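Local coordinates for 3-oxoacyl-(Acyl-carrier protein) synthase (Burkholderia xenovorans, PDB 4EFI), which probably catalyses carbon-carbon bond formation in fatty acid synthesis as a 3-oxoacyl-(acyl-carrier protein) synthase of the thiolase superfamily, at residues A[51-59]-A[293-301]. Residues are numbered along the deposited sequence; the frame is centred on the assembly and turned at random. Where two conformers were deposited one is given.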
ATOM      1  N   MET A  51     -11.470   8.510  16.101  1.00 19.24           N
ATOM      2  CA  MET A  51     -12.023   7.482  15.200  1.00 20.48           C
ATOM      3  C   MET A  51     -11.005   6.974  14.187  1.00 19.28           C
ATOM      4  O   MET A  51     -10.905   5.777  13.930  1.00 19.73           O
ATOM      5  CB  MET A  51     -13.211   8.053  14.435  1.00 24.89           C
ATOM      6  N   ILE A  52     -10.222   7.872  13.605  1.00 17.16           N
ATOM      7  CA  ILE A  52      -9.329   7.435  12.548  1.00 17.45           C
ATOM      8  C   ILE A  52      -8.030   6.893  13.127  1.00 16.29           C
ATOM      9  O   ILE A  52      -7.363   6.089  12.476  1.00 18.66           O
ATOM     10  CB  ILE A  52      -9.145   8.502  11.435  1.00 23.92           C
ATOM     11  CG1 ILE A  52      -8.495   9.761  11.954  1.00 25.00           C
ATOM     12  CG2 ILE A  52     -10.485   8.841  10.796  1.00 33.61           C
ATOM     13  CD1 ILE A  52      -8.230  10.775  10.821  1.00 29.84           C
ATOM     14  N   GLY A  53      -7.665   7.305  14.353  1.00 16.35           N
ATOM     15  CA  GLY A  53      -6.523   6.726  15.044  1.00 18.67           C
ATOM     16  C   GLY A  53      -5.160   7.366  14.774  1.00 17.92           C
ATOM     17  O   GLY A  53      -4.133   6.807  15.136  1.00 21.22           O
ATOM     18  N   VAL A  54      -5.154   8.541  14.127  0.54 18.35           N
ATOM     19  CA  VAL A  54      -3.926   9.222  13.611  0.54 17.60           C
ATOM     20  C   VAL A  54      -3.407  10.401  14.481  0.54 16.93           C
ATOM     21  O   VAL A  54      -4.080  11.459  14.521  0.54 20.90           O
ATOM     22  CB  VAL A  54      -4.169   9.810  12.176  0.54 19.91           C
ATOM     23  CG1 VAL A  54      -2.871  10.338  11.563  0.54 16.71           C
ATOM     24  CG2 VAL A  54      -4.792   8.782  11.230  0.54 18.12           C
ATOM     25  N   ASN A  55      -2.250  10.222  15.161  1.00 16.81           N
ATOM     26  CA  ASN A  55      -1.641  11.247  16.029  1.00 17.03           C
ATOM     27  C   ASN A  55      -0.656  12.127  15.266  1.00 15.59           C
ATOM     28  O   ASN A  55      -0.530  13.327  15.517  1.00 17.61           O
ATOM     29  CB  ASN A  55      -0.900  10.597  17.201  1.00 18.54           C
ATOM     30  CG  ASN A  55      -1.814   9.769  18.099  1.00 27.93           C
ATOM     31  OD1 ASN A  55      -2.776  10.286  18.649  1.00 33.97           O
ATOM     32  ND2 ASN A  55      -1.522   8.476  18.218  1.00 26.67           N
ATOM     33  N   ARG A  56       0.067  11.490  14.363  1.00 14.29           N
ATOM     34  CA  ARG A  56       1.109  12.113  13.552  1.00 14.61           C
ATOM     35  C   ARG A  56       1.072  11.498  12.168  1.00 13.00           C
ATOM     36  O   ARG A  56       0.589  10.385  12.001  1.00 13.06           O
ATOM     37  CB  ARG A  56       2.489  11.831  14.189  1.00 17.68           C
ATOM     38  CG  ARG A  56       2.822  12.705  15.383  1.00 23.81           C
ATOM     39  CD  ARG A  56       3.977  12.157  16.252  1.00 26.95           C
ATOM     40  NE  ARG A  56       3.564  10.955  16.954  1.00 30.79           N
ATOM     41  CZ  ARG A  56       2.806  10.941  18.047  1.00 29.08           C
ATOM     42  NH1 ARG A  56       2.386  12.071  18.598  1.00 33.99           N
ATOM     43  NH2 ARG A  56       2.473   9.785  18.592  1.00 34.35           N
ATOM     44  N   ARG A  57       1.626  12.198  11.188  1.00 12.50           N
ATOM     45  CA  ARG A  57       1.855  11.645   9.862  1.00 12.00           C
ATOM     46  C   ARG A  57       3.025  12.382   9.215  1.00 11.80           C
ATOM     47  O   ARG A  57       3.443  13.439   9.701  1.00 12.96           O
ATOM     48  CB  ARG A  57       0.590  11.719   8.983  1.00 12.66           C
ATOM     49  CG  ARG A  57       0.277  13.060   8.353  1.00 13.32           C
ATOM     50  CD  ARG A  57      -0.263  14.054   9.340  1.00 14.52           C
ATOM     51  NE  ARG A  57      -1.643  13.784   9.757  1.00 13.81           N
ATOM     52  CZ  ARG A  57      -2.138  13.984  10.970  1.00 13.92           C
ATOM     53  NH1 ARG A  57      -3.426  13.768  11.205  1.00 14.95           N
ATOM     54  NH2 ARG A  57      -1.367  14.410  11.961  1.00 15.15           N
ATOM     55  N   ARG A  58       3.585  11.799   8.165  1.00 11.64           N
ATOM     56  CA  ARG A  58       4.675  12.450   7.433  1.00 12.18           C
ATOM     57  C   ARG A  58       4.198  13.001   6.109  1.00 11.72           C
ATOM     58  O   ARG A  58       3.469  12.306   5.388  1.00 12.20           O
ATOM     59  CB  ARG A  58       5.808  11.457   7.176  1.00 11.77           C
ATOM     60  CG  ARG A  58       6.297  10.728   8.407  1.00 14.84           C
ATOM     61  CD  ARG A  58       6.800  11.675   9.471  1.00 14.50           C
ATOM     62  NE  ARG A  58       7.444  10.971  10.595  1.00 17.26           N
ATOM     63  CZ  ARG A  58       8.746  10.688  10.696  1.00 17.29           C
ATOM     64  NH1 ARG A  58       9.599  11.051   9.759  1.00 14.80           N
ATOM     65  NH2 ARG A  58       9.204  10.035  11.760  1.00 22.09           N
ATOM     66  N   TRP A  59       4.566  14.235   5.786  1.00 12.13           N
ATOM     67  CA  TRP A  59       4.179  14.857   4.526  1.00 12.58           C
ATOM     68  C   TRP A  59       5.401  15.243   3.700  1.00 12.92           C
ATOM     69  O   TRP A  59       6.305  15.922   4.184  1.00 13.73           O
ATOM     70  CB  TRP A  59       3.332  16.099   4.747  1.00 13.96           C
ATOM     71  CG  TRP A  59       1.880  15.856   5.067  1.00 13.79           C
ATOM     72  CD1 TRP A  59       1.223  14.654   5.104  1.00 13.33           C
ATOM     73  CD2 TRP A  59       0.920  16.861   5.370  1.00 17.95           C
ATOM     74  NE1 TRP A  59      -0.108  14.878   5.418  1.00 14.79           N
ATOM     75  CE2 TRP A  59      -0.309  16.218   5.580  1.00 17.35           C
ATOM     76  CE3 TRP A  59       0.987  18.249   5.468  1.00 19.17           C
ATOM     77  CZ2 TRP A  59      -1.475  16.920   5.900  1.00 21.29           C
ATOM     78  CZ3 TRP A  59      -0.175  18.956   5.787  1.00 22.53           C
ATOM     79  CH2 TRP A  59      -1.386  18.279   5.996  1.00 24.35           C
ATOM     80  N   VAL A 293      -1.168  -2.268  13.668  1.00 16.74           N
ATOM     81  CA  VAL A 293      -1.640  -0.936  13.316  1.00 17.45           C
ATOM     82  C   VAL A 293      -0.495   0.042  13.509  1.00 18.15           C
ATOM     83  O   VAL A 293       0.173   0.047  14.555  1.00 19.82           O
ATOM     84  CB  VAL A 293      -2.832  -0.502  14.211  1.00 19.76           C
ATOM     85  CG1 VAL A 293      -3.241   0.928  13.924  1.00 21.48           C
ATOM     86  CG2 VAL A 293      -4.017  -1.426  13.979  1.00 18.71           C
ATOM     87  N   ASN A 294      -0.258   0.873  12.509  1.00 13.52           N
ATOM     88  CA  ASN A 294       0.738   1.949  12.610  1.00 13.68           C
ATOM     89  C   ASN A 294       0.187   3.281  12.112  1.00 13.12           C
ATOM     90  O   ASN A 294       0.929   4.254  11.953  1.00 13.62           O
ATOM     91  CB  ASN A 294       2.059   1.605  11.906  1.00 13.75           C
ATOM     92  CG  ASN A 294       1.934   1.565  10.394  1.00 15.62           C
ATOM     93  OD1 ASN A 294       0.845   1.715   9.852  1.00 14.46           O
ATOM     94  ND2 ASN A 294       3.046   1.340   9.706  1.00 14.71           N
ATOM     95  N   ILE A 295      -1.130   3.362  11.958  1.00 13.15           N
ATOM     96  CA  ILE A 295      -1.796   4.557  11.464  1.00 14.07           C
ATOM     97  C   ILE A 295      -1.592   5.718  12.437  1.00 15.91           C
ATOM     98  O   ILE A 295      -1.618   6.895  12.051  1.00 15.83           O
ATOM     99  CB  ILE A 295      -3.291   4.233  11.170  1.00 17.24           C
ATOM    100  CG1 ILE A 295      -3.843   5.177  10.093  1.00 18.74           C
ATOM    101  CG2 ILE A 295      -4.078   4.235  12.446  1.00 18.12           C
ATOM    102  CD1 ILE A 295      -5.307   4.967   9.760  1.00 18.76           C
ATOM    103  N   GLY A 296      -1.366   5.415  13.707  1.00 14.26           N
ATOM    104  CA  GLY A 296      -1.128   6.466  14.667  1.00 15.00           C
ATOM    105  C   GLY A 296       0.071   7.354  14.397  1.00 13.37           C
ATOM    106  O   GLY A 296       0.079   8.538  14.762  1.00 14.77           O
ATOM    107  N   GLU A 297       1.109   6.777  13.803  1.00 14.73           N
ATOM    108  CA  GLU A 297       2.347   7.516  13.555  0.52 13.86           C
ATOM    109  C   GLU A 297       2.495   7.971  12.108  1.00 12.78           C
ATOM    110  O   GLU A 297       3.255   8.877  11.840  1.00 13.61           O
ATOM    111  CB  GLU A 297       3.584   6.670  13.905  0.52 16.94           C
ATOM    112  CG  GLU A 297       3.671   6.216  15.350  0.52 17.07           C
ATOM    113  CD  GLU A 297       3.651   7.369  16.340  0.52 22.22           C
ATOM    114  OE1 GLU A 297       4.417   8.339  16.160  0.52 25.07           O
ATOM    115  OE2 GLU A 297       2.855   7.305  17.298  0.52 27.56           O
ATOM    116  N   TYR A 298       1.786   7.328  11.177  1.00 12.92           N
ATOM    117  CA  TYR A 298       2.003   7.551   9.754  1.00 12.33           C
ATOM    118  C   TYR A 298       0.761   7.957   8.974  1.00 13.05           C
ATOM    119  O   TYR A 298       0.869   8.325   7.801  1.00 12.73           O
ATOM    120  CB  TYR A 298       2.658   6.335   9.079  1.00 12.89           C
ATOM    121  CG  TYR A 298       3.969   6.006   9.721  1.00 13.41           C
ATOM    122  CD1 TYR A 298       5.087   6.810   9.516  1.00 14.73           C
ATOM    123  CD2 TYR A 298       4.081   4.930  10.609  1.00 13.85           C
ATOM    124  CE1 TYR A 298       6.290   6.534  10.160  1.00 15.15           C
ATOM    125  CE2 TYR A 298       5.265   4.659  11.252  1.00 14.38           C
ATOM    126  CZ  TYR A 298       6.357   5.461  11.027  1.00 14.46           C
ATOM    127  OH  TYR A 298       7.562   5.196  11.667  1.00 21.54           O
ATOM    128  N   GLY A 299      -0.412   7.925   9.607  1.00 13.28           N
ATOM    129  CA  GLY A 299      -1.652   8.093   8.875  1.00 12.26           C
ATOM    130  C   GLY A 299      -1.852   6.972   7.877  1.00 14.02           C
ATOM    131  O   GLY A 299      -1.148   5.960   7.887  1.00 14.18           O
ATOM    132  N   ASN A 300      -2.836   7.156   7.008  1.00 13.18           N
ATOM    133  CA  ASN A 300      -3.124   6.248   5.903  1.00 12.23           C
ATOM    134  C   ASN A 300      -2.173   6.610   4.767  1.00 12.18           C
ATOM    135  O   ASN A 300      -2.236   7.722   4.255  1.00 12.54           O
ATOM    136  CB  ASN A 300      -4.591   6.468   5.518  1.00 13.40           C
ATOM    137  CG  ASN A 300      -5.037   5.733   4.284  1.00 13.69           C
ATOM    138  OD1 ASN A 300      -4.253   5.391   3.396  1.00 13.53           O
ATOM    139  ND2 ASN A 300      -6.352   5.525   4.200  1.00 14.02           N
ATOM    140  N   THR A 301      -1.287   5.685   4.389  1.00 12.70           N
ATOM    141  CA  THR A 301      -0.274   5.946   3.359  1.00 14.26           C
ATOM    142  C   THR A 301      -0.593   5.233   2.061  1.00 14.08           C
ATOM    143  O   THR A 301       0.288   4.950   1.253  1.00 14.61           O
ATOM    144  CB  THR A 301       1.139   5.567   3.830  1.00 13.58           C
ATOM    145  OG1 THR A 301       1.185   4.182   4.209  1.00 14.73           O
ATOM    146  CG2 THR A 301       1.565   6.462   5.002  1.00 13.42           C
TER
HETATM  147  O   HOH W   1       3.351   9.189   6.924  1.00 12.27           O
HETATM  148  O   HOH W   2       5.561  10.197  12.503  1.00 19.12           O
HETATM  149  O   HOH W   3       7.881   7.872  13.272  1.00 33.64           O
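The turn leaving helix 42-52 and strand 56-58, which pairs antiparallel with strand 30-32, pack against the short helix 295-298, so that Val54, Asn55 and Arg56 meet Ile295, Gly296 and Glu297 in a thiolase-type ketosynthase fold. Gly296 O accepts hydrogen bonds from two successive amides, both from one face of its carbonyl plane: Asn55 N lies 2.9 Å from Gly296 O, and Arg56 N 3.0 Å from the same oxygen. Nearby, Gly296 CA makes a CA-H...O contact of 3.1 Å with Gly53 O. On the inner side, in the conformer given, Val54 CG2 lies 3.9 Å from Ile295 CG1, the side chains set at about a right angle, and Val54 CG1 lies against Gly299 CA.

Toward the outside, Arg56 and Glu297, the latter in the conformer given, run side by side in a salt bridge. Arg56 NE reaches Glu297 OE1 at 2.9 Å in a nearly straight bond (172°), and Arg56 NH2 meets the syn lone pair of Glu297 OE2 at 2.8 Å. The bend in the arginine chain at chi3 (-69°) turns this edge to the carboxylate, whose plane lies 29° from that of the guanidinium. Beyond it, waters join Arg58 N to Tyr298 O, Arg58 NE to Glu297 O and Arg58 NH2 to Tyr298 OH; Arg58 NH1 itself turns to Pro27 O and Glu353. The two-nitrogen pairing would be expected to limit rotation of both charged groups, and the shared carbonyl ties the strand's start to the helix without sheet pairing.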